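Local coordinates for capsule biosynthesis protein CapD proenzyme (Bacillus anthracis, PDB 3G9K) that cleaves the poly-gamma-D-glutamate capsule of the anthrax bacillus and, as a transpeptidase, joins it by an amide bond to diaminopimelate in the peptidoglycan, at residues G69-I74 against A106-I111; M143-A148 against E165-G170; K255-D260 against M268-E273. All coordinates share one frame; numbering follows the deposited sequence.

Interaction 1. Residues G69-I74 against A106-I111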
loop_
_atom_site.group_PDB
_atom_site.type_symbol
_atom_site.label_atom_id
_atom_site.label_comp_id
_atom_site.label_asym_id
_atom_site.label_seq_id
_atom_site.Cartn_x
_atom_site.Cartn_y
_atom_site.Cartn_z
ATOM N N GLY A 69 -7.610 3.091 2.788
ATOM C CA GLY A 69 -6.179 3.261 2.787
ATOM C C GLY A 69 -5.721 3.919 4.063
ATOM O O GLY A 69 -6.552 4.215 4.964
ATOM N N GLY A 70 -4.435 4.188 4.094
ATOM C CA GLY A 70 -3.788 4.910 5.141
ATOM C C GLY A 70 -2.622 5.691 4.597
ATOM O O GLY A 70 -1.999 5.255 3.689
HETATM N N MSE A 71 -2.410 6.867 5.227
HETATM C CA MSE A 71 -1.363 7.757 4.764
HETATM C C MSE A 71 -0.545 8.293 5.914
HETATM O O MSE A 71 -1.074 8.924 6.855
HETATM C CB MSE A 71 -1.952 8.924 3.966
HETATM C CG MSE A 71 -0.891 9.882 3.387
HETATM SE SE MSE A 71 -1.564 11.321 2.287
HETATM C CE MSE A 71 -2.460 10.241 0.916
ATOM N N LEU A 72 0.763 8.089 5.806
ATOM C CA LEU A 72 1.727 8.596 6.759
ATOM C C LEU A 72 2.302 9.854 6.160
ATOM O O LEU A 72 2.662 9.871 4.961
ATOM C CB LEU A 72 2.800 7.511 7.018
ATOM C CG LEU A 72 3.822 7.654 8.130
ATOM C CD1 LEU A 72 3.124 7.716 9.465
ATOM C CD2 LEU A 72 4.847 6.477 8.056
ATOM N N ILE A 73 2.334 10.932 6.950
ATOM C CA ILE A 73 2.865 12.226 6.503
ATOM C C ILE A 73 3.903 12.671 7.552
ATOM O O ILE A 73 3.554 12.964 8.721
ATOM C CB ILE A 73 1.794 13.322 6.330
ATOM C CG1 ILE A 73 0.631 12.891 5.403
ATOM C CG2 ILE A 73 2.432 14.567 5.723
ATOM C CD1 ILE A 73 -0.619 13.798 5.458
ATOM N N ILE A 74 5.164 12.719 7.130
ATOM C CA ILE A 74 6.268 13.144 7.998
ATOM C C ILE A 74 6.965 14.363 7.391
ATOM O O ILE A 74 7.620 14.275 6.349
ATOM C CB ILE A 74 7.297 11.993 8.247
ATOM C CG1 ILE A 74 6.614 10.662 8.629
ATOM C CG2 ILE A 74 8.363 12.418 9.308
ATOM C CD1 ILE A 74 5.915 10.560 10.000
ATOM N N ALA A 106 -13.533 10.343 1.584
ATOM C CA ALA A 106 -13.460 11.044 2.890
ATOM C C ALA A 106 -12.019 11.280 3.380
ATOM O O ALA A 106 -11.697 12.377 3.893
ATOM C CB ALA A 106 -14.246 10.306 3.949
ATOM N N GLY A 107 -11.144 10.290 3.196
ATOM C CA GLY A 107 -9.729 10.421 3.516
ATOM C C GLY A 107 -9.044 11.535 2.776
ATOM O O GLY A 107 -8.396 12.377 3.381
HETATM N N MSE A 108 -9.194 11.499 1.449
HETATM C CA MSE A 108 -8.573 12.500 0.586
HETATM C C MSE A 108 -9.089 13.903 0.903
HETATM O O MSE A 108 -8.297 14.862 0.960
HETATM C CB MSE A 108 -8.808 12.165 -0.894
HETATM C CG MSE A 108 -8.152 10.855 -1.376
HETATM SE SE MSE A 108 -6.237 10.766 -1.033
HETATM C CE MSE A 108 -6.119 9.222 0.092
ATOM N N GLU A 109 -10.410 14.040 1.152
ATOM C CA GLU A 109 -10.937 15.357 1.492
ATOM C C GLU A 109 -10.414 15.861 2.833
ATOM O O GLU A 109 -10.078 17.042 2.948
ATOM C CB GLU A 109 -12.456 15.392 1.509
ATOM C CG GLU A 109 -13.011 16.794 1.852
ATOM C CD GLU A 109 -14.464 16.895 1.512
ATOM O OE1 GLU A 109 -14.788 16.951 0.311
ATOM O OE2 GLU A 109 -15.268 16.877 2.446
ATOM N N TYR A 110 -10.383 14.993 3.840
ATOM C CA TYR A 110 -9.821 15.309 5.156
ATOM C C TYR A 110 -8.340 15.706 5.097
ATOM O O TYR A 110 -7.897 16.672 5.721
ATOM C CB TYR A 110 -9.966 14.129 6.116
ATOM C CG TYR A 110 -9.494 14.461 7.518
ATOM C CD1 TYR A 110 -8.131 14.503 7.828
ATOM C CD2 TYR A 110 -10.414 14.789 8.530
ATOM C CE1 TYR A 110 -7.702 14.857 9.084
ATOM C CE2 TYR A 110 -9.983 15.137 9.807
ATOM C CZ TYR A 110 -8.640 15.169 10.063
ATOM O OH TYR A 110 -8.204 15.522 11.319
ATOM N N ILE A 111 -7.577 14.924 4.348
ATOM C CA ILE A 111 -6.169 15.194 4.093
ATOM C C ILE A 111 -6.008 16.525 3.410
ATOM O O ILE A 111 -5.203 17.337 3.805
ATOM C CB ILE A 111 -5.544 14.061 3.224
ATOM C CG1 ILE A 111 -5.449 12.799 4.106
ATOM C CG2 ILE A 111 -4.151 14.500 2.623
ATOM C CD1 ILE A 111 -5.180 11.416 3.365
#
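Met71, a selenomethionine, lays the outer end of its side chain over the delta methyl of Ile111: its SE lies 3.8 Å from Ile111 CD1, and its CE is equally close to that same methyl. The beta branch of Ile111 joins in more loosely, with CG2 at 4.1 Å from Met71 SE. Met71 reaches this far from the strand because CG stands anti to the backbone N (chi1 -177°) and the chain runs straight on to SE; only the last torsion, chi3 -59°, bends and brings the methyl up against Ile111 and Met108. Met108, another selenomethionine, lies one helical turn before Ile111, with Met71 CE and Met108 CE 3.9 Å apart. The two selenomethionine side chains cross at about a right angle and meet methyl to methyl. Met108 leaves the helix without aiming at the strand, and bends at chi2 and chi3 bring its end round.

Long, unbranched, polarisable side chains suit this place between strand and helix, since they can follow an uneven surface, while Ile111 offers a stiffer, branched apolar surface. Ala48 and Val45 of helix 44-58 and the side chain of Tyr84 close round the same cluster. Strand 68-74 is the outermost of its sheet within this chain, but a strand of the other chain pairs with it antiparallel and carries the sheet across the interface. Helix 104-115 thus packs by apolar contact on a central sheet built from both chains, the helix-on-sheet layering of the N-terminal nucleophile (Ntn) hydrolase fold to which gamma-glutamyltransferases belong.

Interaction 2. Residues M143-A148 against E165-G170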
loop_
_atom_site.group_PDB
_atom_site.type_symbol
_atom_site.label_atom_id
_atom_site.label_comp_id
_atom_site.label_asym_id
_atom_site.label_seq_id
_atom_site.Cartn_x
_atom_site.Cartn_y
_atom_site.Cartn_z
HETATM N N MSE A 143 -4.000 -9.156 -17.449
HETATM C CA MSE A 143 -3.851 -10.408 -16.707
HETATM C C MSE A 143 -4.690 -10.449 -15.418
HETATM O O MSE A 143 -5.242 -11.490 -15.065
HETATM C CB MSE A 143 -2.377 -10.679 -16.410
HETATM C CG MSE A 143 -2.153 -11.872 -15.503
HETATM SE SE MSE A 143 -2.028 -11.327 -13.657
HETATM C CE MSE A 143 -0.085 -11.243 -13.615
ATOM N N ARG A 144 -4.725 -9.356 -14.665
ATOM C CA ARG A 144 -5.616 -9.241 -13.536
ATOM C C ARG A 144 -7.078 -9.502 -13.887
ATOM O O ARG A 144 -7.776 -10.209 -13.145
ATOM C CB ARG A 144 -5.482 -7.854 -12.920
ATOM C CG ARG A 144 -4.282 -7.764 -11.994
ATOM C CD ARG A 144 -4.637 -8.311 -10.652
ATOM N NE ARG A 144 -3.486 -8.908 -10.003
ATOM C CZ ARG A 144 -3.080 -10.166 -10.161
ATOM N NH1 ARG A 144 -3.731 -11.005 -10.950
ATOM N NH2 ARG A 144 -2.001 -10.589 -9.517
ATOM N N LEU A 145 -7.532 -8.914 -14.983
ATOM C CA LEU A 145 -8.895 -9.111 -15.446
ATOM C C LEU A 145 -9.114 -10.579 -15.842
ATOM O O LEU A 145 -10.134 -11.194 -15.484
ATOM C CB LEU A 145 -9.198 -8.200 -16.630
ATOM C CG LEU A 145 -9.495 -6.736 -16.278
ATOM C CD1 LEU A 145 -9.462 -5.872 -17.492
ATOM C CD2 LEU A 145 -10.863 -6.661 -15.607
ATOM N N ASP A 146 -8.135 -11.134 -16.560
ATOM C CA ASP A 146 -8.176 -12.527 -16.971
ATOM C C ASP A 146 -8.373 -13.441 -15.783
ATOM O O ASP A 146 -9.324 -14.214 -15.755
ATOM C CB ASP A 146 -6.890 -12.900 -17.740
ATOM C CG ASP A 146 -6.887 -14.348 -18.153
ATOM O OD1 ASP A 146 -7.381 -14.632 -19.243
ATOM O OD2 ASP A 146 -6.473 -15.196 -17.341
ATOM N N LEU A 147 -7.513 -13.329 -14.773
ATOM C CA LEU A 147 -7.585 -14.149 -13.592
ATOM C C LEU A 147 -8.828 -13.916 -12.743
ATOM O O LEU A 147 -9.258 -14.845 -12.026
ATOM C CB LEU A 147 -6.366 -13.952 -12.698
ATOM C CG LEU A 147 -5.035 -14.373 -13.332
ATOM C CD1 LEU A 147 -3.867 -14.117 -12.364
ATOM C CD2 LEU A 147 -5.105 -15.832 -13.803
ATOM N N ALA A 148 -9.378 -12.696 -12.791
ATOM C CA ALA A 148 -10.565 -12.370 -11.996
ATOM C C ALA A 148 -11.870 -12.757 -12.690
ATOM O O ALA A 148 -12.919 -12.796 -12.051
ATOM C CB ALA A 148 -10.585 -10.851 -11.628
ATOM N N GLU A 165 -13.817 -10.943 -23.664
ATOM C CA GLU A 165 -12.452 -11.237 -23.238
ATOM C C GLU A 165 -11.813 -10.006 -22.582
ATOM O O GLU A 165 -12.196 -8.888 -22.893
ATOM C CB GLU A 165 -11.622 -11.666 -24.445
ATOM C CG GLU A 165 -12.166 -12.922 -25.173
ATOM C CD GLU A 165 -11.884 -14.194 -24.426
ATOM O OE1 GLU A 165 -10.698 -14.485 -24.185
ATOM O OE2 GLU A 165 -12.846 -14.913 -24.060
ATOM N N PRO A 166 -10.830 -10.214 -21.685
ATOM C CA PRO A 166 -10.129 -9.087 -21.035
ATOM C C PRO A 166 -9.585 -8.085 -22.028
ATOM O O PRO A 166 -8.953 -8.499 -22.995
ATOM C CB PRO A 166 -8.948 -9.747 -20.329
ATOM C CG PRO A 166 -9.304 -11.187 -20.195
ATOM C CD PRO A 166 -10.329 -11.522 -21.244
ATOM N N ILE A 167 -9.793 -6.785 -21.777
ATOM C CA ILE A 167 -9.288 -5.731 -22.663
ATOM C C ILE A 167 -7.783 -5.925 -22.817
ATOM O O ILE A 167 -7.081 -6.235 -21.848
ATOM C CB ILE A 167 -9.670 -4.287 -22.172
ATOM C CG1 ILE A 167 -9.252 -3.234 -23.203
ATOM C CG2 ILE A 167 -9.067 -3.994 -20.803
ATOM C CD1 ILE A 167 -9.812 -1.820 -22.963
ATOM N N GLU A 168 -7.306 -5.800 -24.051
ATOM C CA GLU A 168 -5.932 -6.206 -24.407
ATOM C C GLU A 168 -4.944 -5.090 -24.133
ATOM O O GLU A 168 -5.270 -3.915 -24.248
ATOM C CB GLU A 168 -5.846 -6.633 -25.893
ATOM C CG GLU A 168 -6.786 -7.764 -26.236
ATOM C CD GLU A 168 -6.611 -8.302 -27.638
ATOM O OE1 GLU A 168 -6.802 -7.543 -28.628
ATOM O OE2 GLU A 168 -6.306 -9.513 -27.744
ATOM N N THR A 169 -3.737 -5.480 -23.748
ATOM C CA THR A 169 -2.631 -4.556 -23.605
ATOM C C THR A 169 -2.575 -3.661 -24.812
ATOM O O THR A 169 -2.799 -4.102 -25.946
ATOM C CB THR A 169 -1.313 -5.307 -23.480
ATOM O OG1 THR A 169 -1.355 -6.090 -22.282
ATOM C CG2 THR A 169 -0.131 -4.339 -23.431
ATOM N N GLY A 170 -2.340 -2.384 -24.562
ATOM C CA GLY A 170 -2.241 -1.414 -25.627
ATOM C C GLY A 170 -3.533 -0.716 -25.951
ATOM O O GLY A 170 -3.510 0.364 -26.533
#
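Leu145 is the first residue of 143-148 to meet the loop, and it does so at two levels. Near the helix its CB lies 4.0 Å from Pro166 CB; farther out, CD1 comes to 3.8 Å from Ile167 CG2, the two side chains crossing at a slant. Leucine fits here because its CG, anti to the carbonyl carbon (chi1 -78°), carries the forked end past the proline ring to the beta-branched residue beyond. Phe160 and, from the other chain, Phe24 also pack on Leu145.

The loop after helix 139-152, extended at 165-170 but without regular hydrogen-bonded structure, folds back along that helix before strand 172-173, within the gamma-glutamyltranspeptidase family region. Thr142, one turn before Leu145, donates through OG1 to Ile167 O, fixing the backbone of a residue that packs on Leu145.

Asp146 works through its carbon atoms. Pro166 CG rests 3.7 Å from Asp146 CA and nearly as close to its CB, the rigid ring lying against the helix surface itself. With CG of Asp146 anti to the backbone N (chi1 179°), the carboxylate lies on the exposed side of the helix, where an acidic group can remain hydrated.

Interaction 3. Residues K255-D260 against M268-E273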
loop_
_atom_site.group_PDB
_atom_site.type_symbol
_atom_site.label_atom_id
_atom_site.label_comp_id
_atom_site.label_asym_id
_atom_site.label_seq_id
_atom_site.Cartn_x
_atom_site.Cartn_y
_atom_site.Cartn_z
ATOM N N LYS A 255 19.216 -10.186 16.693
ATOM C CA LYS A 255 19.626 -11.552 16.441
ATOM C C LYS A 255 20.676 -11.618 15.334
ATOM O O LYS A 255 21.170 -12.691 15.011
ATOM C CB LYS A 255 18.397 -12.392 16.130
ATOM C CG LYS A 255 17.361 -12.301 17.255
ATOM C CD LYS A 255 16.355 -13.430 17.201
ATOM C CE LYS A 255 15.117 -13.123 18.036
ATOM N NZ LYS A 255 14.656 -14.347 18.750
ATOM N N GLU A 256 21.046 -10.467 14.777
ATOM C CA GLU A 256 22.124 -10.380 13.782
ATOM C C GLU A 256 21.974 -11.411 12.665
ATOM O O GLU A 256 22.948 -12.057 12.261
ATOM C CB GLU A 256 23.486 -10.544 14.450
ATOM C CG GLU A 256 23.807 -9.451 15.442
ATOM C CD GLU A 256 25.102 -9.719 16.173
ATOM O OE1 GLU A 256 25.272 -10.853 16.692
ATOM O OE2 GLU A 256 25.949 -8.801 16.221
ATOM N N VAL A 257 20.748 -11.557 12.166
ATOM C CA VAL A 257 20.465 -12.527 11.117
ATOM C C VAL A 257 21.212 -12.218 9.835
ATOM O O VAL A 257 21.432 -13.108 9.018
ATOM C CB VAL A 257 18.973 -12.609 10.799
ATOM C CG1 VAL A 257 18.237 -13.166 11.980
ATOM C CG2 VAL A 257 18.430 -11.229 10.408
ATOM N N TYR A 258 21.600 -10.955 9.660
ATOM C CA TYR A 258 22.349 -10.552 8.476
ATOM C C TYR A 258 23.684 -11.302 8.348
ATOM O O TYR A 258 24.153 -11.539 7.238
ATOM C CB TYR A 258 22.617 -9.053 8.468
ATOM C CG TYR A 258 23.281 -8.617 7.185
ATOM C CD1 TYR A 258 22.554 -8.551 5.994
ATOM C CD2 TYR A 258 24.646 -8.330 7.142
ATOM C CE1 TYR A 258 23.164 -8.161 4.795
ATOM C CE2 TYR A 258 25.270 -7.945 5.948
ATOM C CZ TYR A 258 24.525 -7.865 4.781
ATOM O OH TYR A 258 25.138 -7.477 3.604
ATOM N N LYS A 259 24.288 -11.648 9.483
ATOM C CA LYS A 259 25.522 -12.464 9.487
ATOM C C LYS A 259 25.334 -13.811 8.760
ATOM O O LYS A 259 26.304 -14.386 8.273
ATOM C CB LYS A 259 26.021 -12.677 10.924
ATOM C CG LYS A 259 26.574 -11.393 11.589
ATOM C CD LYS A 259 27.122 -11.651 13.005
ATOM C CE LYS A 259 27.977 -10.484 13.510
ATOM N NZ LYS A 259 28.384 -10.585 14.957
ATOM N N ASP A 260 24.093 -14.302 8.672
ATOM C CA ASP A 260 23.765 -15.522 7.904
ATOM C C ASP A 260 23.200 -15.283 6.497
ATOM O O ASP A 260 22.697 -16.222 5.877
ATOM C CB ASP A 260 22.741 -16.359 8.677
ATOM C CG ASP A 260 23.150 -16.602 10.114
ATOM O OD1 ASP A 260 24.200 -17.237 10.336
ATOM O OD2 ASP A 260 22.416 -16.157 11.024
HETATM N N MSE A 268 16.670 -18.095 6.132
HETATM C CA MSE A 268 15.231 -18.345 6.028
HETATM C C MSE A 268 14.649 -18.857 7.335
HETATM O O MSE A 268 13.617 -18.362 7.795
HETATM C CB MSE A 268 14.915 -19.323 4.893
HETATM C CG MSE A 268 15.110 -18.743 3.511
HETATM SE SE MSE A 268 14.766 -20.008 2.083
HETATM C CE MSE A 268 12.895 -20.351 2.387
ATOM N N SER A 269 15.340 -19.799 7.910
ATOM C CA SER A 269 14.846 -20.374 9.144
ATOM C C SER A 269 14.801 -19.328 10.269
ATOM O O SER A 269 13.828 -19.271 11.009
ATOM C CB SER A 269 15.675 -21.603 9.545
ATOM O OG SER A 269 15.175 -22.139 10.755
ATOM N N LYS A 270 15.815 -18.492 10.348
ATOM C CA LYS A 270 15.890 -17.475 11.379
ATOM C C LYS A 270 14.830 -16.389 11.168
ATOM O O LYS A 270 14.421 -15.745 12.076
ATOM C CB LYS A 270 17.290 -16.875 11.432
ATOM C CG LYS A 270 18.314 -17.695 12.225
ATOM C CD LYS A 270 19.660 -17.031 12.277
ATOM C CE LYS A 270 20.575 -17.595 13.373
ATOM N NZ LYS A 270 21.824 -16.845 13.559
HETATM N N MSE A 271 14.482 -16.112 9.881
HETATM C CA MSE A 271 13.429 -15.155 9.539
HETATM C C MSE A 271 12.057 -15.732 9.876
HETATM O O MSE A 271 11.168 -15.005 10.338
HETATM C CB MSE A 271 13.498 -14.748 8.060
HETATM C CG MSE A 271 14.495 -13.632 7.755
HETATM SE SE MSE A 271 14.157 -11.999 8.796
HETATM C CE MSE A 271 15.652 -10.951 8.151
ATOM N N GLU A 272 11.922 -17.079 9.739
ATOM C CA GLU A 272 10.669 -17.702 10.038
ATOM C C GLU A 272 10.417 -17.570 11.496
ATOM O O GLU A 272 9.318 -17.420 11.916
ATOM C CB GLU A 272 10.696 -19.176 9.700
ATOM C CG GLU A 272 9.377 -19.890 9.845
ATOM C CD GLU A 272 9.036 -20.328 11.265
ATOM O OE1 GLU A 272 9.940 -20.610 12.034
ATOM O OE2 GLU A 272 7.852 -20.377 11.590
ATOM N N GLU A 273 11.469 -17.669 12.264
ATOM C CA GLU A 273 11.344 -17.618 13.710
ATOM C C GLU A 273 10.907 -16.218 14.144
ATOM O O GLU A 273 9.949 -16.080 14.895
ATOM C CB GLU A 273 12.666 -18.035 14.377
ATOM C CG GLU A 273 13.068 -19.497 14.097
ATOM C CD GLU A 273 14.554 -19.780 14.374
ATOM O OE1 GLU A 273 15.104 -19.204 15.338
ATOM O OE2 GLU A 273 15.169 -20.584 13.634
HETATM O O HOH W 1 20.776 -15.339 15.649
#
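Val257 and Met271, a selenomethionine, make the tight side of this contact: Val257 CG2 and Met271 CE come within 3.6 Å, with the side chains about perpendicular. A bend at chi2 (-57°) swings the end of Met271 round to that methyl. Short and branched, Val257 also sets CG1 3.9 Å from Lys270 CB, and the aliphatic part of the lysine, at CB and CD, shares in the apolar seam.

Toward solvent, polar bonds take over. The Lys270 chain is extended beyond CG and runs alongside Val257, headed the opposite way, to Asp260, where NZ donates to OD2 over 2.7 Å in a salt bridge. The ammonium approaches on the syn side of the carboxylate, 19° out of its plane. A long, flexible lysine suits this double task of covering valine and reaching an acid. Its NZ also donates to a water 2.8 Å away, which in turn donates to Lys255 O.

Glu256, with positive phi, ends helix 242-254 in a Schellman motif, and a short 3-10 turn at 257-259 leads on toward helix 264-284. Ala252 of the first helix touches both Val257 and Met271, placing the apolar seam at the turn between the two helices.

How the interactions relate
The three contacts run in series along this chain, the N-terminal piece of the processed precursor, and none touches another. Interaction 1 lies deepest, its centre about 9 Å from that of the chain, whereas interactions 2 and 3 stand about 23 and 30 Å out. Between centres, interaction 1 is about 31 Å from interaction 2 and 35 Å from interaction 3. Interaction 1 is buried and apolar; interaction 2 is also made by carbon contacts but is partly exposed; interaction 3 alone adds a salt bridge. The other chain comes up against all three. As in other gamma-glutamyltransferases, the nucleophilic threonine would begin that chain, and none of these contacts is assigned to the catalytic site.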